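Local coordinates for 5' nucleotidase family protein (Staphylococcus aureus subsp. aureus, PDB 4Q7F), which is a 5'-nucleotidase family protein that joins a calcineurin-like phosphoesterase domain, carrying a manganese and a magnesium ion, to a 5'-nucleotidase C-terminal domain, at residues G47-N52 with N98-D103; L131-Y136 with G158-T163; Y319-L324 with Q373-R378; F386-K391 with C473-R478. One frame throughout, in Å; residues are numbered along the deposited sequence.

Contact 1: G47-N52 with N98-D103; sequences GLLLAN and NRMAFD
The carbonyl oxygen of M100 is approached by two donors, and both also serve N52. A water takes a hydrogen bond from N52 ND2 at 2.9 Å and gives a weak one to M100 O at 3.5 Å; K67 NZ, from strand 65-69, bonds both M100 O and N52 OD1. No direct hydrogen bond joins 47-52 to 98-103, so these shared partners are the polar link between them. The rest is apolar contact centred on the selenomethionine M100. Its chain is extended beyond CG (chi2 179°, chi3 -175°), which carries SE and CE across to the first turn of helix 48-59. SE lies 3.5 Å from L48 CD2, and CE reaches L49 CD2 at 3.8 Å, the side chains of L49 and M100 crossing at about a right angle. Nearer the M100 backbone, CG is 3.4 Å from N52 ND2. F102 adds its ring edge, with CZ 4.3 Å from L48 CD1 near the ring plane, while K67 makes a cation-pi contact with the same ring. At the outer margin R99, in the conformer modelled here, turns its guanidinium edge to L49 CD2 and forms a salt bridge to D306. The contact joins the N-terminal turn of helix 48-59, with G47 at the N-cap, to the loop that follows helix 91-99, where A101 takes a positive phi (54°), within the calcineurin-like phosphoesterase domain.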
loop_
_atom_site.group_PDB
_atom_site.type_symbol
_atom_site.label_atom_id
_atom_site.label_comp_id
_atom_site.label_asym_id
_atom_site.label_seq_id
_atom_site.Cartn_x
_atom_site.Cartn_y
_atom_site.Cartn_z
ATOM N N GLY A 47 5.891 7.887 12.705
ATOM C CA GLY A 47 5.472 6.731 13.460
ATOM C C GLY A 47 4.334 7.049 14.398
ATOM O O GLY A 47 4.128 8.185 14.750
ATOM N N LEU A 48 3.618 6.001 14.805
ATOM C CA LEU A 48 2.423 6.129 15.604
ATOM C C LEU A 48 2.679 6.621 17.032
ATOM O O LEU A 48 1.878 7.373 17.595
ATOM C CB LEU A 48 1.686 4.779 15.621
ATOM C CG LEU A 48 0.307 4.797 16.259
ATOM C CD1 LEU A 48 -0.635 5.616 15.404
ATOM C CD2 LEU A 48 -0.242 3.397 16.475
ATOM N N LEU A 49 3.779 6.206 17.628
ATOM C CA LEU A 49 4.077 6.675 18.978
ATOM C C LEU A 49 4.102 8.208 18.995
ATOM O O LEU A 49 3.404 8.838 19.772
ATOM C CB LEU A 49 5.395 6.115 19.469
ATOM C CG LEU A 49 5.324 4.643 19.866
ATOM C CD1 LEU A 49 6.725 4.173 20.220
ATOM C CD2 LEU A 49 4.369 4.437 21.046
ATOM N N LEU A 50 4.860 8.794 18.079
ATOM C CA LEU A 50 5.017 10.226 18.029
ATOM C C LEU A 50 3.766 10.915 17.501
ATOM O O LEU A 50 3.344 11.936 18.047
ATOM C CB LEU A 50 6.258 10.587 17.216
ATOM C CG LEU A 50 6.725 12.014 17.206
ATOM C CD1 LEU A 50 7.024 12.473 18.627
ATOM C CD2 LEU A 50 7.969 12.094 16.332
ATOM N N ALA A 51 3.141 10.343 16.476
ATOM C CA ALA A 51 1.912 10.937 15.958
ATOM C C ALA A 51 0.847 10.967 17.048
ATOM O O ALA A 51 0.138 11.943 17.193
ATOM C CB ALA A 51 1.412 10.175 14.758
ATOM N N ASN A 52 0.763 9.903 17.845
ATOM C CA ASN A 52 -0.225 9.853 18.905
ATOM C C ASN A 52 0.094 10.879 19.997
ATOM O O ASN A 52 -0.816 11.472 20.582
ATOM C CB ASN A 52 -0.334 8.445 19.508
ATOM C CG ASN A 52 -1.442 8.334 20.515
ATOM O OD1 ASN A 52 -2.631 8.441 20.173
ATOM N ND2 ASN A 52 -1.081 8.044 21.743
ATOM N N ASN A 98 -4.206 -0.422 21.383
ATOM C CA ASN A 98 -5.044 -0.519 22.527
ATOM C C ASN A 98 -4.710 0.467 23.639
ATOM O O ASN A 98 -5.638 0.997 24.256
ATOM C CB ASN A 98 -5.098 -1.970 23.066
ATOM C CG ASN A 98 -6.066 -2.848 22.286
ATOM O OD1 ASN A 98 -6.772 -2.383 21.410
ATOM N ND2 ASN A 98 -6.102 -4.122 22.617
ATOM N N ARG A 99 -3.417 0.718 23.900
ATOM C CA ARG A 99 -3.018 1.685 24.937
ATOM C C ARG A 99 -3.476 3.084 24.600
ATOM O O ARG A 99 -3.787 3.865 25.482
ATOM C CB ARG A 99 -1.510 1.860 25.065
ATOM C CG ARG A 99 -0.665 0.643 25.256
ATOM C CD ARG A 99 0.662 1.108 25.814
ATOM N NE ARG A 99 1.734 0.223 25.422
ATOM C CZ ARG A 99 2.732 0.583 24.634
ATOM N NH1 ARG A 99 3.653 -0.310 24.319
ATOM N NH2 ARG A 99 2.823 1.834 24.201
HETATM N N MSE A 100 -3.524 3.385 23.311
HETATM C CA MSE A 100 -3.824 4.753 22.859
HETATM C C MSE A 100 -5.266 5.177 22.929
HETATM O O MSE A 100 -5.596 6.329 22.639
HETATM C CB MSE A 100 -3.321 4.830 21.415
HETATM C CG MSE A 100 -1.802 4.725 21.437
HETATM SE SE MSE A 100 -1.159 4.785 19.596
HETATM C CE MSE A 100 0.719 4.440 20.089
ATOM N N ALA A 101 -6.152 4.249 23.246
ATOM C CA ALA A 101 -7.582 4.560 23.357
ATOM C C ALA A 101 -8.212 5.241 22.147
ATOM O O ALA A 101 -8.739 6.345 22.249
ATOM C CB ALA A 101 -7.863 5.339 24.632
ATOM N N PHE A 102 -8.152 4.558 20.990
ATOM C CA PHE A 102 -8.828 5.014 19.789
ATOM C C PHE A 102 -10.322 4.751 19.949
ATOM O O PHE A 102 -10.747 3.986 20.826
ATOM C CB PHE A 102 -8.346 4.265 18.552
ATOM C CG PHE A 102 -7.076 4.785 17.982
ATOM C CD1 PHE A 102 -5.863 4.531 18.606
ATOM C CD2 PHE A 102 -7.079 5.473 16.765
ATOM C CE1 PHE A 102 -4.678 5.001 18.061
ATOM C CE2 PHE A 102 -5.916 5.935 16.219
ATOM C CZ PHE A 102 -4.706 5.697 16.852
ATOM N N ASP A 103 -11.106 5.369 19.079
ATOM C CA ASP A 103 -12.546 5.254 19.124
ATOM C C ASP A 103 -13.043 4.317 18.068
ATOM O O ASP A 103 -13.958 3.520 18.305
ATOM C CB ASP A 103 -13.161 6.652 19.020
ATOM C CG ASP A 103 -12.811 7.511 20.234
ATOM O OD1 ASP A 103 -13.267 7.162 21.361
ATOM O OD2 ASP A 103 -12.065 8.510 20.071
HETATM O O HOH W 1 -2.790 7.832 24.021
#

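Contact 2: L131-Y136 with G158-T163; sequences LCANIY and GVIGLT
This is a buried backbone and amide contact in the calcineurin-like phosphoesterase domain, where residues 131-134, running into strand 135-137, lie against the C-terminal end of strand 155-163. Only one hydrogen bond joins main chain to main chain, A133 N to G161 O at 2.7 Å and nearly straight (171°). The N134 side chain supplies the other two. Its CB points toward strand 155-163, and the amide reads both polar backbone atoms of T163: OD1 accepts from T163 N at 3.0 Å, and ND2 donates to T163 O at 2.7 Å. The second bond uses a lone pair in the carbonyl plane and lies in the plane of the N134 amide. ND2 also donates to H182 O, and the three bonds together fix the amide's rotation. L162 CD2 packs 3.7 Å from N134 CG, the side chains crossing at about a right angle. G161 carries no side chain, and L131 O comes to 3.4 Å from its CA in a CA-H...O contact. A water donates to both L131 O and T163 OG1, 2.7 Å from each, and T163 OG1 also bonds L107 O. A133 and N134 touch I187 of helix 184-198, I160 reaches Y191 and M195 of that helix, L131 and V159 meet strand 147-152, and V159, I160 and L162 meet strand 201-207.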
loop_
_atom_site.group_PDB
_atom_site.type_symbol
_atom_site.label_atom_id
_atom_site.label_comp_id
_atom_site.label_asym_id
_atom_site.label_seq_id
_atom_site.Cartn_x
_atom_site.Cartn_y
_atom_site.Cartn_z
ATOM N N LEU A 131 -14.970 -0.280 11.422
ATOM C CA LEU A 131 -16.196 -0.107 10.651
ATOM C C LEU A 131 -15.958 -0.316 9.162
ATOM O O LEU A 131 -15.121 0.360 8.576
ATOM C CB LEU A 131 -16.766 1.291 10.896
ATOM C CG LEU A 131 -17.117 1.611 12.364
ATOM C CD1 LEU A 131 -17.488 3.083 12.491
ATOM C CD2 LEU A 131 -18.247 0.735 12.875
ATOM N N CYS A 132 -16.679 -1.272 8.579
ATOM C CA CYS A 132 -16.586 -1.556 7.126
ATOM C C CYS A 132 -17.955 -1.969 6.618
ATOM O O CYS A 132 -18.379 -3.109 6.812
ATOM C CB CYS A 132 -15.574 -2.646 6.844
ATOM S SG CYS A 132 -15.393 -2.948 5.070
ATOM N N ALA A 133 -18.646 -1.045 5.959
ATOM C CA ALA A 133 -19.997 -1.317 5.466
ATOM C C ALA A 133 -20.091 -1.963 4.073
ATOM O O ALA A 133 -21.162 -2.459 3.677
ATOM C CB ALA A 133 -20.807 -0.023 5.490
ATOM N N ASN A 134 -18.989 -2.009 3.336
ATOM C CA ASN A 134 -19.065 -2.528 1.972
ATOM C C ASN A 134 -18.302 -3.818 1.649
ATOM O O ASN A 134 -18.158 -4.185 0.474
ATOM C CB ASN A 134 -18.689 -1.417 0.994
ATOM C CG ASN A 134 -17.230 -1.044 1.066
ATOM O OD1 ASN A 134 -16.636 -1.046 2.131
ATOM N ND2 ASN A 134 -16.642 -0.735 -0.082
ATOM N N ILE A 135 -17.811 -4.516 2.664
ATOM C CA ILE A 135 -17.136 -5.793 2.448
ATOM C C ILE A 135 -17.951 -6.817 3.191
ATOM O O ILE A 135 -18.079 -6.758 4.433
ATOM C CB ILE A 135 -15.687 -5.822 2.959
ATOM C CG1 ILE A 135 -14.827 -4.849 2.163
ATOM C CG2 ILE A 135 -15.116 -7.231 2.844
ATOM C CD1 ILE A 135 -13.360 -4.839 2.548
ATOM N N TYR A 136 -18.536 -7.742 2.442
ATOM C CA TYR A 136 -19.371 -8.783 3.028
ATOM C C TYR A 136 -18.682 -10.128 3.082
ATOM O O TYR A 136 -17.902 -10.500 2.173
ATOM C CB TYR A 136 -20.670 -8.928 2.228
ATOM C CG TYR A 136 -21.755 -7.926 2.559
ATOM C CD1 TYR A 136 -21.557 -6.555 2.406
ATOM C CD2 TYR A 136 -23.012 -8.361 2.970
ATOM C CE1 TYR A 136 -22.571 -5.646 2.703
ATOM C CE2 TYR A 136 -24.030 -7.464 3.246
ATOM C CZ TYR A 136 -23.808 -6.112 3.113
ATOM O OH TYR A 136 -24.842 -5.237 3.401
ATOM N N GLY A 158 -23.094 10.607 12.692
ATOM C CA GLY A 158 -23.176 9.292 12.085
ATOM C C GLY A 158 -21.892 9.029 11.320
ATOM O O GLY A 158 -21.448 9.871 10.535
ATOM N N VAL A 159 -21.283 7.875 11.565
ATOM C CA VAL A 159 -20.031 7.535 10.920
ATOM C C VAL A 159 -20.176 6.266 10.104
ATOM O O VAL A 159 -20.704 5.263 10.577
ATOM C CB VAL A 159 -18.895 7.317 11.941
ATOM C CG1 VAL A 159 -17.577 7.088 11.216
ATOM C CG2 VAL A 159 -18.766 8.509 12.857
ATOM N N ILE A 160 -19.724 6.315 8.864
ATOM C CA ILE A 160 -19.758 5.136 8.033
ATOM C C ILE A 160 -18.348 4.832 7.540
ATOM O O ILE A 160 -17.658 5.724 7.048
ATOM C CB ILE A 160 -20.739 5.274 6.845
ATOM C CG1 ILE A 160 -20.752 3.976 6.033
ATOM C CG2 ILE A 160 -20.378 6.451 5.945
ATOM C CD1 ILE A 160 -21.853 3.927 4.979
ATOM N N GLY A 161 -17.935 3.572 7.707
ATOM C CA GLY A 161 -16.630 3.085 7.265
ATOM C C GLY A 161 -16.739 2.332 5.946
ATOM O O GLY A 161 -17.599 1.471 5.764
ATOM N N LEU A 162 -15.856 2.666 5.023
ATOM C CA LEU A 162 -15.845 2.078 3.694
ATOM C C LEU A 162 -14.435 1.780 3.269
ATOM O O LEU A 162 -13.487 2.450 3.704
ATOM C CB LEU A 162 -16.478 3.043 2.700
ATOM C CG LEU A 162 -17.973 3.261 2.907
ATOM C CD1 LEU A 162 -18.485 4.527 2.224
ATOM C CD2 LEU A 162 -18.739 2.026 2.465
ATOM N N THR A 163 -14.304 0.781 2.397
ATOM C CA THR A 163 -13.007 0.332 1.923
ATOM C C THR A 163 -12.977 0.197 0.389
ATOM O O THR A 163 -13.967 -0.168 -0.251
ATOM C CB THR A 163 -12.671 -1.038 2.559
ATOM O OG1 THR A 163 -12.645 -0.930 4.002
ATOM C CG2 THR A 163 -11.328 -1.535 2.079
HETATM O O HOH W 2 -13.605 -0.242 6.465
#

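Contact 3: Y319-L324 with Q373-R378; sequences YEITTL and QVVTMR
L324 and V375 meet branch to branch, CD1 of L324 3.8 Å from V375 CG2, their side chains crossing obliquely. V375 and T322 share one face of a two-stranded antiparallel ribbon, and the buried L324 packs against V375 at its end; L509 of helix 501-511 touches both T322 and L324. I321 also points toward the partner strand. Its CG1 is anti to the carbonyl carbon (chi1 -53°), which sets it 3.7 Å from V375 O. Farther out, I321 CD1 lies 4.2 Å from CE of the selenomethionine M377, whose chain bends at chi2 and chi3; both residues rest on I506. The other face carries E320, T323, V374 and T376. There the extended E320 chain crosses V374 at about a right angle, OE1 coming to 3.8 Å from V374 CG1, while T323 OG1 gives a weak hydrogen bond to E320 OE2. The backbone explains why I321 and T322 both address V375: V375 O accepts from I321 N at 2.8 Å and only weakly from T322 N at 3.5 Å, and V375 N returns a bond to T322 O at 3.0 Å. L324 N to Q373 O (2.7 Å) and M377 N to Y319 O secure the two ends. The register shifts by one residue between the E320-T376 and T322-V375 pairs, the signature of a classic beta bulge, here next to T376, the N-cap of helix 377-383.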
loop_
_atom_site.group_PDB
_atom_site.type_symbol
_atom_site.label_atom_id
_atom_site.label_comp_id
_atom_site.label_asym_id
_atom_site.label_seq_id
_atom_site.Cartn_x
_atom_site.Cartn_y
_atom_site.Cartn_z
ATOM N N TYR A 319 20.411 -9.647 11.747
ATOM C CA TYR A 319 20.811 -11.031 11.555
ATOM C C TYR A 319 21.427 -11.182 10.176
ATOM O O TYR A 319 20.826 -10.791 9.182
ATOM C CB TYR A 319 19.625 -11.992 11.716
ATOM C CG TYR A 319 20.012 -13.427 11.453
ATOM C CD1 TYR A 319 20.598 -14.203 12.448
ATOM C CD2 TYR A 319 19.823 -13.999 10.198
ATOM C CE1 TYR A 319 20.977 -15.519 12.202
ATOM C CE2 TYR A 319 20.190 -15.313 9.944
ATOM C CZ TYR A 319 20.764 -16.067 10.949
ATOM O OH TYR A 319 21.129 -17.366 10.694
ATOM N N GLU A 320 22.631 -11.736 10.135
ATOM C CA GLU A 320 23.344 -11.910 8.878
ATOM C C GLU A 320 22.866 -13.132 8.091
ATOM O O GLU A 320 22.893 -14.258 8.588
ATOM C CB GLU A 320 24.853 -11.986 9.145
ATOM C CG GLU A 320 25.669 -12.219 7.888
ATOM C CD GLU A 320 27.163 -12.088 8.106
ATOM O OE1 GLU A 320 27.595 -11.261 8.946
ATOM O OE2 GLU A 320 27.905 -12.797 7.395
ATOM N N ILE A 321 22.430 -12.896 6.855
ATOM C CA ILE A 321 21.956 -13.956 5.985
ATOM C C ILE A 321 23.164 -14.634 5.327
ATOM O O ILE A 321 23.324 -15.853 5.412
ATOM C CB ILE A 321 21.021 -13.411 4.881
ATOM C CG1 ILE A 321 19.876 -12.570 5.487
ATOM C CG2 ILE A 321 20.480 -14.556 4.042
ATOM C CD1 ILE A 321 18.901 -13.368 6.324
ATOM N N THR A 322 24.002 -13.832 4.671
ATOM C CA THR A 322 25.207 -14.336 4.026
ATOM C C THR A 322 26.146 -13.176 3.731
ATOM O O THR A 322 25.804 -12.000 3.968
ATOM C CB THR A 322 24.898 -15.079 2.689
ATOM O OG1 THR A 322 26.067 -15.765 2.229
ATOM C CG2 THR A 322 24.438 -14.117 1.596
ATOM N N THR A 323 27.334 -13.530 3.249
ATOM C CA THR A 323 28.330 -12.573 2.794
ATOM C C THR A 323 28.621 -12.944 1.342
ATOM O O THR A 323 29.045 -14.047 1.068
ATOM C CB THR A 323 29.624 -12.644 3.607
ATOM O OG1 THR A 323 29.344 -12.341 4.977
ATOM C CG2 THR A 323 30.644 -11.638 3.076
ATOM N N LEU A 324 28.373 -12.024 0.424
ATOM C CA LEU A 324 28.581 -12.255 -0.998
ATOM C C LEU A 324 29.999 -11.854 -1.376
ATOM O O LEU A 324 30.607 -11.042 -0.693
ATOM C CB LEU A 324 27.603 -11.396 -1.796
ATOM C CG LEU A 324 26.141 -11.460 -1.358
ATOM C CD1 LEU A 324 25.323 -10.463 -2.153
ATOM C CD2 LEU A 324 25.575 -12.859 -1.510
ATOM N N GLN A 373 27.991 -6.435 0.211
ATOM C CA GLN A 373 28.570 -7.754 0.373
ATOM C C GLN A 373 27.980 -8.473 1.582
ATOM O O GLN A 373 27.706 -9.672 1.513
ATOM C CB GLN A 373 30.094 -7.686 0.452
ATOM C CG GLN A 373 30.704 -7.059 -0.783
ATOM C CD GLN A 373 32.203 -7.252 -0.879
ATOM O OE1 GLN A 373 32.741 -8.298 -0.500
ATOM N NE2 GLN A 373 32.883 -6.261 -1.439
ATOM N N VAL A 374 27.773 -7.758 2.685
ATOM C CA VAL A 374 27.156 -8.373 3.850
ATOM C C VAL A 374 25.663 -8.100 3.715
ATOM O O VAL A 374 25.237 -6.954 3.515
ATOM C CB VAL A 374 27.727 -7.841 5.181
ATOM C CG1 VAL A 374 27.043 -8.515 6.366
ATOM C CG2 VAL A 374 29.231 -8.081 5.237
ATOM N N VAL A 375 24.879 -9.169 3.769
ATOM C CA VAL A 375 23.439 -9.081 3.636
ATOM C C VAL A 375 22.791 -9.474 4.952
ATOM O O VAL A 375 23.041 -10.569 5.472
ATOM C CB VAL A 375 22.912 -10.016 2.543
ATOM C CG1 VAL A 375 21.410 -9.833 2.372
ATOM C CG2 VAL A 375 23.629 -9.767 1.221
ATOM N N THR A 376 21.962 -8.574 5.484
ATOM C CA THR A 376 21.233 -8.839 6.728
ATOM C C THR A 376 19.723 -8.931 6.430
ATOM O O THR A 376 19.283 -8.613 5.317
ATOM C CB THR A 376 21.459 -7.719 7.758
ATOM O OG1 THR A 376 20.934 -6.495 7.241
ATOM C CG2 THR A 376 22.960 -7.544 8.064
HETATM N N MSE A 377 18.948 -9.354 7.424
HETATM C CA MSE A 377 17.482 -9.463 7.283
HETATM C C MSE A 377 16.923 -8.110 6.830
HETATM O O MSE A 377 16.045 -8.045 5.951
HETATM C CB MSE A 377 16.911 -9.953 8.615
HETATM C CG MSE A 377 15.394 -10.135 8.607
HETATM SE SE MSE A 377 14.755 -11.255 7.093
HETATM C CE MSE A 377 15.114 -12.933 8.034
ATOM N N ARG A 378 17.471 -7.039 7.410
ATOM C CA ARG A 378 17.102 -5.637 7.091
ATOM C C ARG A 378 17.161 -5.390 5.583
ATOM O O ARG A 378 16.245 -4.844 4.999
ATOM C CB ARG A 378 18.070 -4.665 7.785
ATOM C CG ARG A 378 17.670 -3.174 7.733
ATOM C CD ARG A 378 18.707 -2.243 8.360
ATOM N NE ARG A 378 19.058 -2.678 9.701
ATOM C CZ ARG A 378 18.422 -2.324 10.808
ATOM N NH1 ARG A 378 17.402 -1.463 10.780
ATOM N NH2 ARG A 378 18.826 -2.835 11.951
#

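Contact 4: F386-K391 with C473-R478; sequences FPNTFK and CVNNYR. With 3D1 ((2R,3S,5R)-5-(6-amino-9H-purin-9-yl)-tetrahydro-2-(hydroxymethyl)furan-3-ol), chain D.
N388 holds CG anti to its carbonyl carbon (chi1 -60°), and N476 holds CG between its backbone N and carbonyl carbon (chi1 69°); N476 OD1 comes 3.2 Å from N388 CB. The two amide planes are 64° apart. They stand beside an aromatic sandwich in the C-terminal domain, where the rings of F386 and Y477 lie over opposite faces of the purine of 3D1. N476 OD1 accepts from T389 N at 2.9 Å, from above the carbonyl plane, and weakly from N388 ND2; N476 N answers T389 O at 2.8 Å. N388 reads the purine edge: ND2 donates to N1 at 2.8 Å, and OD1, also bonded to Y384 OH, accepts from N6 at 2.9 Å. Behind it, K391 and V474 exchange two backbone bonds as an antiparallel hydrogen-bonded pair. N475 OD1 caps the helix start, accepting from R478 N at 2.7 Å. On the Y477 side of the sandwich, C5 of 3D1 lies 3.4 Å above the ring plane, over its centre.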
loop_
_atom_site.group_PDB
_atom_site.type_symbol
_atom_site.label_atom_id
_atom_site.label_comp_id
_atom_site.label_asym_id
_atom_site.label_seq_id
_atom_site.Cartn_x
_atom_site.Cartn_y
_atom_site.Cartn_z
ATOM N N PHE A 386 7.021 -6.698 0.361
ATOM C CA PHE A 386 5.653 -7.202 0.371
ATOM C C PHE A 386 5.624 -8.698 0.625
ATOM O O PHE A 386 6.568 -9.411 0.264
ATOM C CB PHE A 386 4.953 -6.865 -0.938
ATOM C CG PHE A 386 4.753 -5.398 -1.144
ATOM C CD1 PHE A 386 3.791 -4.704 -0.406
ATOM C CD2 PHE A 386 5.504 -4.705 -2.071
ATOM C CE1 PHE A 386 3.604 -3.347 -0.587
ATOM C CE2 PHE A 386 5.311 -3.350 -2.265
ATOM C CZ PHE A 386 4.366 -2.671 -1.527
ATOM N N PRO A 387 4.526 -9.200 1.212
ATOM C CA PRO A 387 4.442 -10.644 1.419
ATOM C C PRO A 387 3.842 -11.376 0.191
ATOM O O PRO A 387 2.830 -12.071 0.284
ATOM C CB PRO A 387 3.578 -10.752 2.671
ATOM C CG PRO A 387 2.681 -9.550 2.624
ATOM C CD PRO A 387 3.389 -8.487 1.831
ATOM N N ASN A 388 4.487 -11.220 -0.956
ATOM C CA ASN A 388 4.055 -11.863 -2.186
ATOM C C ASN A 388 4.612 -13.274 -2.365
ATOM O O ASN A 388 5.771 -13.538 -2.030
ATOM C CB ASN A 388 4.592 -11.140 -3.401
ATOM C CG ASN A 388 4.156 -9.699 -3.506
ATOM O OD1 ASN A 388 4.917 -8.863 -4.029
ATOM N ND2 ASN A 388 2.971 -9.394 -3.051
ATOM N N THR A 389 3.787 -14.151 -2.936
ATOM C CA THR A 389 4.210 -15.487 -3.306
ATOM C C THR A 389 4.292 -15.380 -4.828
ATOM O O THR A 389 4.098 -14.287 -5.386
ATOM C CB THR A 389 3.231 -16.559 -2.854
ATOM O OG1 THR A 389 1.945 -16.230 -3.364
ATOM C CG2 THR A 389 3.159 -16.622 -1.311
ATOM N N PHE A 390 4.565 -16.485 -5.506
ATOM C CA PHE A 390 4.721 -16.430 -6.968
ATOM C C PHE A 390 3.898 -17.441 -7.743
ATOM O O PHE A 390 3.465 -18.469 -7.231
ATOM C CB PHE A 390 6.204 -16.543 -7.291
ATOM C CG PHE A 390 7.025 -15.517 -6.582
ATOM C CD1 PHE A 390 7.480 -15.750 -5.285
ATOM C CD2 PHE A 390 7.251 -14.267 -7.160
ATOM C CE1 PHE A 390 8.198 -14.776 -4.607
ATOM C CE2 PHE A 390 7.963 -13.285 -6.483
ATOM C CZ PHE A 390 8.441 -13.543 -5.217
ATOM N N LYS A 391 3.690 -17.137 -9.019
ATOM C CA LYS A 391 2.949 -18.009 -9.863
ATOM C C LYS A 391 3.575 -18.069 -11.239
ATOM O O LYS A 391 4.020 -17.035 -11.781
ATOM C CB LYS A 391 1.488 -17.574 -9.950
ATOM C CG LYS A 391 0.659 -17.974 -8.728
ATOM C CD LYS A 391 -0.800 -17.618 -8.910
ATOM C CE LYS A 391 -1.672 -18.291 -7.864
ATOM N NZ LYS A 391 -1.259 -17.924 -6.470
ATOM N N CYS A 473 7.156 -16.436 -14.656
ATOM C CA CYS A 473 7.047 -16.359 -13.189
ATOM C C CYS A 473 6.754 -14.913 -12.818
ATOM O O CYS A 473 7.554 -13.994 -13.124
ATOM C CB CYS A 473 8.355 -16.794 -12.537
ATOM S SG CYS A 473 8.258 -16.876 -10.751
ATOM N N VAL A 474 5.599 -14.690 -12.187
ATOM C CA VAL A 474 5.218 -13.372 -11.724
ATOM C C VAL A 474 4.830 -13.483 -10.254
ATOM O O VAL A 474 4.623 -14.592 -9.730
ATOM C CB VAL A 474 4.055 -12.780 -12.537
ATOM C CG1 VAL A 474 4.377 -12.859 -14.026
ATOM C CG2 VAL A 474 2.744 -13.502 -12.239
ATOM N N ASN A 475 4.755 -12.350 -9.557
ATOM C CA ASN A 475 4.300 -12.420 -8.141
ATOM C C ASN A 475 2.768 -12.510 -8.062
ATOM O O ASN A 475 2.084 -12.271 -9.066
ATOM C CB ASN A 475 4.876 -11.292 -7.313
ATOM C CG ASN A 475 4.377 -9.913 -7.727
ATOM O OD1 ASN A 475 3.201 -9.700 -7.972
ATOM N ND2 ASN A 475 5.266 -8.962 -7.702
ATOM N N ASN A 476 2.224 -12.839 -6.892
ATOM C CA ASN A 476 0.772 -13.025 -6.783
ATOM C C ASN A 476 -0.026 -11.758 -7.065
ATOM O O ASN A 476 -1.171 -11.831 -7.544
ATOM C CB ASN A 476 0.370 -13.587 -5.433
ATOM C CG ASN A 476 0.584 -12.615 -4.318
ATOM O OD1 ASN A 476 1.715 -12.329 -3.941
ATOM N ND2 ASN A 476 -0.501 -12.115 -3.763
ATOM N N TYR A 477 0.591 -10.614 -6.785
ATOM C CA TYR A 477 -0.031 -9.301 -7.027
ATOM C C TYR A 477 -0.260 -9.178 -8.517
ATOM O O TYR A 477 -1.371 -8.906 -8.970
ATOM C CB TYR A 477 0.909 -8.185 -6.530
ATOM C CG TYR A 477 0.396 -6.774 -6.619
ATOM C CD1 TYR A 477 -0.435 -6.260 -5.626
ATOM C CD2 TYR A 477 0.795 -5.934 -7.649
ATOM C CE1 TYR A 477 -0.898 -4.965 -5.681
ATOM C CE2 TYR A 477 0.349 -4.619 -7.718
ATOM C CZ TYR A 477 -0.496 -4.143 -6.721
ATOM O OH TYR A 477 -0.936 -2.851 -6.752
ATOM N N ARG A 478 0.807 -9.378 -9.284
ATOM C CA ARG A 478 0.686 -9.345 -10.735
ATOM C C ARG A 478 -0.295 -10.391 -11.289
ATOM O O ARG A 478 -1.045 -10.084 -12.207
ATOM C CB ARG A 478 2.038 -9.550 -11.380
ATOM C CG ARG A 478 2.941 -8.362 -11.271
ATOM C CD ARG A 478 2.553 -7.251 -12.232
ATOM N NE ARG A 478 3.565 -6.212 -12.138
ATOM C CZ ARG A 478 3.511 -5.136 -11.360
ATOM N NH1 ARG A 478 2.445 -4.856 -10.597
ATOM N NH2 ARG A 478 4.544 -4.321 -11.355
HETATM O "O5'" 3D1 D . -2.941 0.320 -5.246
HETATM C "C5'" 3D1 D . -1.991 -0.726 -5.063
HETATM C "C4'" 3D1 D . -1.810 -1.033 -3.586
HETATM O "O4'" 3D1 D . -1.071 -2.243 -3.512
HETATM C "C1'" 3D1 D . 0.242 -2.032 -2.985
HETATM N N9 3D1 D . 1.221 -2.825 -3.778
HETATM C C4 3D1 D . 1.467 -4.100 -3.509
HETATM N N3 3D1 D . 0.996 -4.965 -2.582
HETATM C C2 3D1 D . 1.440 -6.235 -2.547
HETATM N N1 3D1 D . 2.357 -6.720 -3.427
HETATM C C6 3D1 D . 2.903 -5.959 -4.403
HETATM N N6 3D1 D . 3.815 -6.486 -5.265
HETATM C C5 3D1 D . 2.452 -4.554 -4.504
HETATM N N7 3D1 D . 2.722 -3.489 -5.287
HETATM C C8 3D1 D . 1.966 -2.449 -4.851
HETATM C "C2'" 3D1 D . 0.458 -0.526 -2.947
HETATM C "C3'" 3D1 D . -0.970 -0.034 -2.799
HETATM O "O3'" 3D1 D . -1.327 -0.082 -1.402
HETATM O O HOH W 3 0.246 -10.226 -1.549
#

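In the fold
The four contacts follow one another along the chain, contacts 1 and 2 in the phosphoesterase domain and contacts 3 and 4 in the C-terminal domain, with the metals and 3D1 between the halves. Contact 4 itself supplies F386, N388, N475 and Y477 to the 3D1 pocket, and its Y477 side chain is about 9 Å from magnesium. From the other domain, the T163 side chain of contact 2 is about 8 Å from magnesium; the nearest atoms of contacts 2 and 4 are about 13 Å apart. Contact 1 is more remote, the L48 side chain lying about 14 Å from manganese. Contact 3 approaches contact 4 to about 10 Å between nearest atoms, helix 377-383 leading on toward strand 390-396.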